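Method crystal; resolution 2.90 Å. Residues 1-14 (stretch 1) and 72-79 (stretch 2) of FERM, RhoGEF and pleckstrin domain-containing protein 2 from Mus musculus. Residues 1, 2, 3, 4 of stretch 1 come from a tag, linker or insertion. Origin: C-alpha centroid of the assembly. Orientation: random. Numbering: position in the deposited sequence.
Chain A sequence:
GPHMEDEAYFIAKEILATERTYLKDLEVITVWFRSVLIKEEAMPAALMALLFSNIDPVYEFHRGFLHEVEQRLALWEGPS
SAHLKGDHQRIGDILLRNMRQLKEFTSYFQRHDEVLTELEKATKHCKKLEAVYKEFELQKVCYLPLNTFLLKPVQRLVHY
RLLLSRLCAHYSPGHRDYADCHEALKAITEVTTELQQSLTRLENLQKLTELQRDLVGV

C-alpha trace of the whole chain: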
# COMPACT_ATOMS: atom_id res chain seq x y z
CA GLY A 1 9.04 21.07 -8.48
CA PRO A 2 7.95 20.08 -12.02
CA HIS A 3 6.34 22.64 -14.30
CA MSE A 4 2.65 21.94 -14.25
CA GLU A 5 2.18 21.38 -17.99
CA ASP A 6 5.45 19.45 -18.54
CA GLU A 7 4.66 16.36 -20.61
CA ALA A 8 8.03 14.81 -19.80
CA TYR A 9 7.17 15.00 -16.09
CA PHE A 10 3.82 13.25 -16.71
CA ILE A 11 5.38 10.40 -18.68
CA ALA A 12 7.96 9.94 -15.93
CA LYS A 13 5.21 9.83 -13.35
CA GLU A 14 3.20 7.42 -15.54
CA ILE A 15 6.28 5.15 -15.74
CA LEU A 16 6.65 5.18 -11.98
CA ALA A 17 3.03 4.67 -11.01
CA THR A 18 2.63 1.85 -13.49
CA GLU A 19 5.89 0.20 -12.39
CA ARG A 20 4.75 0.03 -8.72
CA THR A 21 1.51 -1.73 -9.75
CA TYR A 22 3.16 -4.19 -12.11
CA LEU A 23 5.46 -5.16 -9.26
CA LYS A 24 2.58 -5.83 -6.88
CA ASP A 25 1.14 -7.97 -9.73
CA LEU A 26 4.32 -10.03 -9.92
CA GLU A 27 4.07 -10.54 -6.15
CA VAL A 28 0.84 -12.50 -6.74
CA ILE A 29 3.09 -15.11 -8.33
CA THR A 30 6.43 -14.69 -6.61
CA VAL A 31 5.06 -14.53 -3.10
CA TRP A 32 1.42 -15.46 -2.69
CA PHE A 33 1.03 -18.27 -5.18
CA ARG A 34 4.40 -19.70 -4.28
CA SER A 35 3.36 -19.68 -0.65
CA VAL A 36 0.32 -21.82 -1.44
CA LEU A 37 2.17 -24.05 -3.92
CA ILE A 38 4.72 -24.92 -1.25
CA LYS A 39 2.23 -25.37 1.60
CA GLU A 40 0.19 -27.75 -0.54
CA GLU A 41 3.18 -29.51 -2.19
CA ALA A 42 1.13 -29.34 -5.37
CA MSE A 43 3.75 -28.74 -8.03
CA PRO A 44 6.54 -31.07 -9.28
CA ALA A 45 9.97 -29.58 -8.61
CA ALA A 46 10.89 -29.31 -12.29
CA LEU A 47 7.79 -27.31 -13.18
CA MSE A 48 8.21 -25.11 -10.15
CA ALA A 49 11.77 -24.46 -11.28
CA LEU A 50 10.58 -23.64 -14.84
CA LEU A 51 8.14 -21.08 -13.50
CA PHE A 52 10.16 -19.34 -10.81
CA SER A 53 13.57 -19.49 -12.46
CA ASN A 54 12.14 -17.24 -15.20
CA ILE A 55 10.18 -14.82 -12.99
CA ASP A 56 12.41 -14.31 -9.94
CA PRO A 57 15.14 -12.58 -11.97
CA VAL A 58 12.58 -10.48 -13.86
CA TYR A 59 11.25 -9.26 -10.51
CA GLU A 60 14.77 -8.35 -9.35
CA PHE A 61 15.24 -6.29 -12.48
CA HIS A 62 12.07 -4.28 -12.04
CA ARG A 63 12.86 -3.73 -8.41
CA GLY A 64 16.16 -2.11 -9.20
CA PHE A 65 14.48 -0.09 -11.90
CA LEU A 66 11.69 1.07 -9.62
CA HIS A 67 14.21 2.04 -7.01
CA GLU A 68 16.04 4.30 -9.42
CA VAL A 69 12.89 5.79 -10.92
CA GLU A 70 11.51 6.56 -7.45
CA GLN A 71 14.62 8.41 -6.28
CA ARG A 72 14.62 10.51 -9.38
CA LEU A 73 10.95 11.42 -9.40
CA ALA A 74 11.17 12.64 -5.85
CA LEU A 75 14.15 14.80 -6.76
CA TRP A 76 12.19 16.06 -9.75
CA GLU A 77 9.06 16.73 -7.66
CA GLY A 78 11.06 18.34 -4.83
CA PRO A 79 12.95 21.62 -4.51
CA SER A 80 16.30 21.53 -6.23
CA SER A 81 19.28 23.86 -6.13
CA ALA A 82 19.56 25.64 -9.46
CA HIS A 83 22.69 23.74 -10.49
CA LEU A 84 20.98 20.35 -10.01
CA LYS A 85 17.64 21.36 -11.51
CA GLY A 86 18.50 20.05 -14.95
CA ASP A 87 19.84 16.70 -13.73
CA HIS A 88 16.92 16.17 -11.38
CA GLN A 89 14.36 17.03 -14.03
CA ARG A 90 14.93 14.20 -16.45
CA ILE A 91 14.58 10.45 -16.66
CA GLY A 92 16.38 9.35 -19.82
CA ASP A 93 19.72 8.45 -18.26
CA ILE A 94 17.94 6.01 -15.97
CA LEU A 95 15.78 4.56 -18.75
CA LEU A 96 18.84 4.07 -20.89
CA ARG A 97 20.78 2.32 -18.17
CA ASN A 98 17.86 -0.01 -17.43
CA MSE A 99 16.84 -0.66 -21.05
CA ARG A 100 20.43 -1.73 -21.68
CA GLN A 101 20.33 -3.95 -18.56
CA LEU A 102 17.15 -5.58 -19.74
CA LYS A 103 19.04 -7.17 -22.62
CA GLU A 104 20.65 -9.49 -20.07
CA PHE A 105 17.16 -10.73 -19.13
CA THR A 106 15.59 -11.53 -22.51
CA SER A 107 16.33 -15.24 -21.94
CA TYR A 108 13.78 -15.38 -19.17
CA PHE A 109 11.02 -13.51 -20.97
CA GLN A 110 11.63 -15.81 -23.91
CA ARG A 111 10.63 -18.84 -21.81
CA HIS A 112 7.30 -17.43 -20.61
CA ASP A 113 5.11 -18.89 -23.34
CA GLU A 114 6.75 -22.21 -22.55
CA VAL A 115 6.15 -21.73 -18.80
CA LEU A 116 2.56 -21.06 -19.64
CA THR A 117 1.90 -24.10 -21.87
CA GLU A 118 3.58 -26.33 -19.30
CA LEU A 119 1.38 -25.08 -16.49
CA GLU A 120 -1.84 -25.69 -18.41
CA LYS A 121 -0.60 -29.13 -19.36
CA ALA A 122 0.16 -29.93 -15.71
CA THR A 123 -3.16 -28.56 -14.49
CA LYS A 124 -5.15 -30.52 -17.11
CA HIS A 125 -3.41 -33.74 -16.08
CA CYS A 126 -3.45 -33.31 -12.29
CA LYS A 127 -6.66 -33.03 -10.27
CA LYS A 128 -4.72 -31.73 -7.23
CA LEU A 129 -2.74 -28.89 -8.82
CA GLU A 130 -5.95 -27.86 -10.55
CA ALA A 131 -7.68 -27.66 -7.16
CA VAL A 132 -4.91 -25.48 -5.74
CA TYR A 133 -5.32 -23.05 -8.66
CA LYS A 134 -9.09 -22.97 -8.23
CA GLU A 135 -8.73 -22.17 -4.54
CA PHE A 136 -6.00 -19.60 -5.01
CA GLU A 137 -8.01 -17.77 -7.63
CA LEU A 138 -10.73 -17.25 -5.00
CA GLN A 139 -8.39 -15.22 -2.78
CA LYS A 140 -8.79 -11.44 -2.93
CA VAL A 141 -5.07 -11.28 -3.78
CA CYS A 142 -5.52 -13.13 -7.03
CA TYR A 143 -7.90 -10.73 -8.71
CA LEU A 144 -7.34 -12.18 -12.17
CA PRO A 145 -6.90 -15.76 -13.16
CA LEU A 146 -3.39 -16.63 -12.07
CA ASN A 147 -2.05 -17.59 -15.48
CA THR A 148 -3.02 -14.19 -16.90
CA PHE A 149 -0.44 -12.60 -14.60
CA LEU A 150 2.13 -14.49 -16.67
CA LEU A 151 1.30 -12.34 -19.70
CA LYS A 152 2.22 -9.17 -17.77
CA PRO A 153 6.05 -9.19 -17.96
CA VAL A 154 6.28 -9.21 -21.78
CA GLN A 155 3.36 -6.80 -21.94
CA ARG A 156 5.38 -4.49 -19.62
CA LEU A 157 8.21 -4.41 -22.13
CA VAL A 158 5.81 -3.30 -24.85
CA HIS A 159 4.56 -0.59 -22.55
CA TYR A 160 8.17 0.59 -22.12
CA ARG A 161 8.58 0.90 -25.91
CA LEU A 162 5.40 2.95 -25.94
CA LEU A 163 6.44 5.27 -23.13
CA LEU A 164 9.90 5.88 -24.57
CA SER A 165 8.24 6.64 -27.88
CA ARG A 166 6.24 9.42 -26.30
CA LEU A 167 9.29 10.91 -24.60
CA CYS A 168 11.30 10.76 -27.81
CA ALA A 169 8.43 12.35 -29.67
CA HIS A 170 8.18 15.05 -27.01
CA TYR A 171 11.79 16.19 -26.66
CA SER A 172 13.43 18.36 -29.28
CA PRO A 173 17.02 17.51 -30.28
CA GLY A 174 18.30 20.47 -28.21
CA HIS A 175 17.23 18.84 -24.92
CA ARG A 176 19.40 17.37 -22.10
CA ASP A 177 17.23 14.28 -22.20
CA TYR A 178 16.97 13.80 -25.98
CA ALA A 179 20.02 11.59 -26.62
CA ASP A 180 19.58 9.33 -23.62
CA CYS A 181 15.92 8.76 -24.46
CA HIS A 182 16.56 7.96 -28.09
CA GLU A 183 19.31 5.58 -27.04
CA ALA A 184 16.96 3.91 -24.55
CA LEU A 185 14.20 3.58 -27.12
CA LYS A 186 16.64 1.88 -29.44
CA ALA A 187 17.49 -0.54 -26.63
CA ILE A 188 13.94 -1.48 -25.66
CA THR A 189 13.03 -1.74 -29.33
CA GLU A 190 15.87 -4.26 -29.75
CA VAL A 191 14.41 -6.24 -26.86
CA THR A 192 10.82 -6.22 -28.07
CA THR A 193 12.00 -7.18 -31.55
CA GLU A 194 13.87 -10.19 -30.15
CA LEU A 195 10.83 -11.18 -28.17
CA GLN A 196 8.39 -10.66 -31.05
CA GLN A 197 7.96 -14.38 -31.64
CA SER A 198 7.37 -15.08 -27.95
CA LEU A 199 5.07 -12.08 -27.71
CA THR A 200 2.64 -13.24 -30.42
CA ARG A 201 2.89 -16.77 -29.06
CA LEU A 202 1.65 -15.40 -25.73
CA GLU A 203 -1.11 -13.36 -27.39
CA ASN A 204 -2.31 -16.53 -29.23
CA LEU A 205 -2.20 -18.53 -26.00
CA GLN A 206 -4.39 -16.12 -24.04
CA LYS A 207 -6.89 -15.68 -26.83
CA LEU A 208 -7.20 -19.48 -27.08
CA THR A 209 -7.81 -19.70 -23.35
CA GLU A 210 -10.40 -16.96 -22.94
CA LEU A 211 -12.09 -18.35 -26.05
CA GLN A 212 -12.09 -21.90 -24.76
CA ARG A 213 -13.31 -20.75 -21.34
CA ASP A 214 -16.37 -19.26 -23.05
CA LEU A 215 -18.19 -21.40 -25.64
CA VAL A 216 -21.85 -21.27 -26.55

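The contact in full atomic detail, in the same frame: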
# COMPACT_ATOMS: atom_id res chain seq x y z
N GLY A 1 9.86 22.16 -7.97
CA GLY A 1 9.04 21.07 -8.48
C GLY A 1 9.06 20.96 -10.00
O GLY A 1 9.91 21.57 -10.65
N PRO A 2 8.12 20.17 -10.57
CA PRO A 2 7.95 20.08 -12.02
C PRO A 2 7.08 21.22 -12.50
O PRO A 2 6.30 21.75 -11.70
CB PRO A 2 7.17 18.78 -12.19
CG PRO A 2 6.37 18.65 -10.93
CD PRO A 2 7.20 19.27 -9.84
N HIS A 3 7.23 21.62 -13.76
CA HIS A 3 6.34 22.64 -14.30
C HIS A 3 5.02 21.96 -14.59
O HIS A 3 4.99 20.82 -15.07
CB HIS A 3 6.91 23.30 -15.56
CG HIS A 3 6.02 24.36 -16.12
ND1 HIS A 3 5.12 24.11 -17.14
CD2 HIS A 3 5.86 25.67 -15.79
CE1 HIS A 3 4.45 25.22 -17.42
NE2 HIS A 3 4.89 26.18 -16.62
N MSE A 4 3.92 22.64 -14.30
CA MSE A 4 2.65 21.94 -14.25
C MSE A 4 2.11 21.39 -15.56
O MSE A 4 1.25 20.51 -15.54
CB MSE A 4 1.61 22.80 -13.55
CG MSE A 4 1.97 22.99 -12.10
SE MSE A 4 0.77 24.22 -11.21
CE MSE A 4 -0.88 23.18 -11.36
N GLU A 5 2.63 21.88 -16.69
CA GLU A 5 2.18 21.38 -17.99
C GLU A 5 3.26 20.59 -18.74
O GLU A 5 3.13 20.32 -19.94
CB GLU A 5 1.62 22.53 -18.84
CG GLU A 5 0.60 23.38 -18.11
CD GLU A 5 -0.13 24.35 -19.03
OE1 GLU A 5 0.27 25.54 -19.09
OE2 GLU A 5 -1.12 23.91 -19.67
N ASP A 6 4.32 20.22 -18.02
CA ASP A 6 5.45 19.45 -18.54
C ASP A 6 5.08 18.01 -18.91
O ASP A 6 4.88 17.17 -18.02
CB ASP A 6 6.55 19.42 -17.46
CG ASP A 6 7.87 18.83 -17.95
OD1 ASP A 6 7.98 18.41 -19.13
OD2 ASP A 6 8.82 18.80 -17.13
N GLU A 7 5.02 17.71 -20.20
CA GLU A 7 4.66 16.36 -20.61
C GLU A 7 5.73 15.33 -20.23
O GLU A 7 5.41 14.16 -19.94
CB GLU A 7 4.33 16.30 -22.10
CG GLU A 7 3.85 14.91 -22.53
CD GLU A 7 3.23 14.88 -23.91
OE1 GLU A 7 3.01 13.74 -24.42
OE2 GLU A 7 2.97 15.98 -24.48
N ALA A 8 6.99 15.74 -20.20
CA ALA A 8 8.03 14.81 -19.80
C ALA A 8 7.80 14.40 -18.35
O ALA A 8 7.92 13.22 -18.03
CB ALA A 8 9.41 15.40 -20.00
N TYR A 9 7.44 15.35 -17.48
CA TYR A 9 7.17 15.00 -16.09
C TYR A 9 6.04 13.97 -16.01
O TYR A 9 6.17 12.96 -15.32
CB TYR A 9 6.91 16.21 -15.18
CG TYR A 9 6.39 15.78 -13.82
CD1 TYR A 9 7.22 15.20 -12.90
CD2 TYR A 9 5.04 15.89 -13.50
CE1 TYR A 9 6.74 14.76 -11.67
CE2 TYR A 9 4.55 15.45 -12.29
CZ TYR A 9 5.40 14.89 -11.37
OH TYR A 9 4.91 14.44 -10.16
N PHE A 10 4.94 14.20 -16.73
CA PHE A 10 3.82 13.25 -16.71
C PHE A 10 4.20 11.85 -17.17
O PHE A 10 3.82 10.87 -16.55
CB PHE A 10 2.64 13.77 -17.50
CG PHE A 10 1.99 14.99 -16.91
CD1 PHE A 10 1.50 14.98 -15.62
CD2 PHE A 10 1.85 16.16 -17.66
CE1 PHE A 10 0.89 16.11 -15.07
CE2 PHE A 10 1.25 17.29 -17.12
CZ PHE A 10 0.78 17.27 -15.82
N ILE A 11 4.98 11.72 -18.23
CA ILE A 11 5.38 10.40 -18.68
C ILE A 11 6.22 9.73 -17.61
O ILE A 11 5.99 8.57 -17.28
CB ILE A 11 6.16 10.45 -19.99
CG1 ILE A 11 5.28 10.98 -21.10
CG2 ILE A 11 6.68 9.08 -20.38
CD1 ILE A 11 6.08 11.46 -22.27
N ALA A 12 7.15 10.46 -17.03
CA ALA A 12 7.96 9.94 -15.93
C ALA A 12 7.07 9.43 -14.82
O ALA A 12 7.25 8.31 -14.33
CB ALA A 12 8.89 11.01 -15.39
N LYS A 13 6.08 10.22 -14.44
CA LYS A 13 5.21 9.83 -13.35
C LYS A 13 4.36 8.61 -13.75
O LYS A 13 4.13 7.72 -12.93
CB LYS A 13 4.36 11.00 -12.89
CG LYS A 13 3.73 10.73 -11.55
CD LYS A 13 4.44 11.35 -10.35
CE LYS A 13 4.03 10.61 -9.06
NZ LYS A 13 3.45 11.50 -7.99
N GLU A 14 3.94 8.56 -15.01
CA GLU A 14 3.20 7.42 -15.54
C GLU A 14 4.07 6.15 -15.49
O GLU A 14 3.59 5.07 -15.15
CB GLU A 14 2.68 7.69 -16.96
CG GLU A 14 1.48 8.67 -17.06
CD GLU A 14 1.24 9.25 -18.49
OE1 GLU A 14 1.93 8.81 -19.44
OE2 GLU A 14 0.36 10.14 -18.67
N ARG A 72 14.50 9.43 -8.42
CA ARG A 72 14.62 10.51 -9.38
C ARG A 72 13.36 11.34 -9.38
O ARG A 72 13.43 12.56 -9.33
CB ARG A 72 14.91 9.95 -10.77
CG ARG A 72 14.90 10.99 -11.86
CD ARG A 72 15.97 12.03 -11.65
NE ARG A 72 17.30 11.43 -11.63
CZ ARG A 72 18.03 11.14 -12.71
NH1 ARG A 72 17.58 11.39 -13.93
NH2 ARG A 72 19.22 10.59 -12.57
N LEU A 73 12.21 10.69 -9.38
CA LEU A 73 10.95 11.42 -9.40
C LEU A 73 10.78 12.27 -8.17
O LEU A 73 10.18 13.33 -8.23
CB LEU A 73 9.77 10.46 -9.53
CG LEU A 73 9.23 10.27 -10.95
CD1 LEU A 73 8.64 11.58 -11.41
CD2 LEU A 73 10.31 9.79 -11.94
N ALA A 74 11.32 11.83 -7.05
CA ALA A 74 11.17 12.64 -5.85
C ALA A 74 12.09 13.85 -5.91
O ALA A 74 11.78 14.91 -5.37
CB ALA A 74 11.42 11.80 -4.62
N LEU A 75 13.23 13.69 -6.57
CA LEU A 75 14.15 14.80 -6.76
C LEU A 75 13.55 15.81 -7.73
O LEU A 75 13.73 17.03 -7.59
CB LEU A 75 15.48 14.29 -7.28
CG LEU A 75 16.40 13.68 -6.24
CD1 LEU A 75 17.69 13.31 -6.87
CD2 LEU A 75 16.64 14.64 -5.15
N TRP A 76 12.85 15.28 -8.72
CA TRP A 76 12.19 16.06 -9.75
C TRP A 76 11.05 16.86 -9.12
O TRP A 76 10.94 18.07 -9.34
CB TRP A 76 11.68 15.11 -10.84
CG TRP A 76 11.25 15.76 -12.10
CD1 TRP A 76 10.75 17.01 -12.26
CD2 TRP A 76 11.28 15.17 -13.41
NE1 TRP A 76 10.45 17.24 -13.58
CE2 TRP A 76 10.77 16.13 -14.31
CE3 TRP A 76 11.68 13.92 -13.90
CZ2 TRP A 76 10.66 15.89 -15.68
CZ3 TRP A 76 11.58 13.68 -15.26
CH2 TRP A 76 11.06 14.66 -16.14
N GLU A 77 10.23 16.17 -8.32
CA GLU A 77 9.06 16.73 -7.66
C GLU A 77 9.43 17.69 -6.52
O GLU A 77 8.64 18.57 -6.17
CB GLU A 77 8.17 15.60 -7.10
CG GLU A 77 7.48 14.71 -8.14
CD GLU A 77 6.75 13.51 -7.52
OE1 GLU A 77 6.59 12.49 -8.21
OE2 GLU A 77 6.32 13.57 -6.34
N GLY A 78 10.61 17.52 -5.94
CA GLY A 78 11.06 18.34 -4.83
C GLY A 78 11.93 19.53 -5.21
O GLY A 78 12.35 19.67 -6.35
N PRO A 79 12.22 20.38 -4.23
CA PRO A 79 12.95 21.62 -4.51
C PRO A 79 14.41 21.30 -4.79
O PRO A 79 15.02 20.49 -4.10
CB PRO A 79 12.81 22.42 -3.22
CG PRO A 79 12.75 21.36 -2.16
CD PRO A 79 12.02 20.18 -2.78

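Residues left over from an expression tag form part of this contact: Gly1 and Pro2, which do not belong to the natural protein, lie against the last turn of helix 72-77. Gly1 CA sits 3.4 Å from Glu77 O in a CA-H...O contact, and Gly1 C is 3.5 Å from Trp76 O, so the tag backbone packs directly on carbonyls at the C-terminal end of that helix. Pro2 follows, with CD 3.8 Å from Glu77 CA and CB 4.0 Å from Trp76 CD1.

A type I beta turn from His3 to Asp6, whose first two residues still belong to the tag, leads into helix 7-14, which Asp6 caps through a weak bond from Ala8 N to Asp6 OD1 (3.0 Å). The two helices run roughly antiparallel, at 146°, with axes 10.8 Å apart at closest approach.

Trp76 is the centre of the contact and has the largest covered area. Its CA-to-CB bond points sideways, but the indole reaches back to the first stretch. Tyr9 turns its edge toward the indole face, the ring planes at 65° and the Tyr9 ring centroid 5.1 Å from that of the five-membered ring. Asp6 OD2 lies at the indole edge, 3.7 Å from Trp76 CZ2, while Ala12 CB approaches Trp76 CZ3 at 3.8 Å.

Leu73, one helical turn earlier, extends the apolar packing: its CD1 is 3.7 Å from Tyr9 CE1 and its CD2 3.9 Å from Ala12 CB. The small side chain of Ala12, pointing toward the second helix, thus touches both Leu73 and Trp76.

Polar groups gather around Glu77. Lys13 NZ forms a salt bridge with Glu77 OE1 at 3.3 Å, though the hydrogen bond within it is weak; Tyr9 OH lies 3.2 Å from the same Glu77 OE1. Glu77 OE2 is hydrogen-bonded elsewhere in the structure.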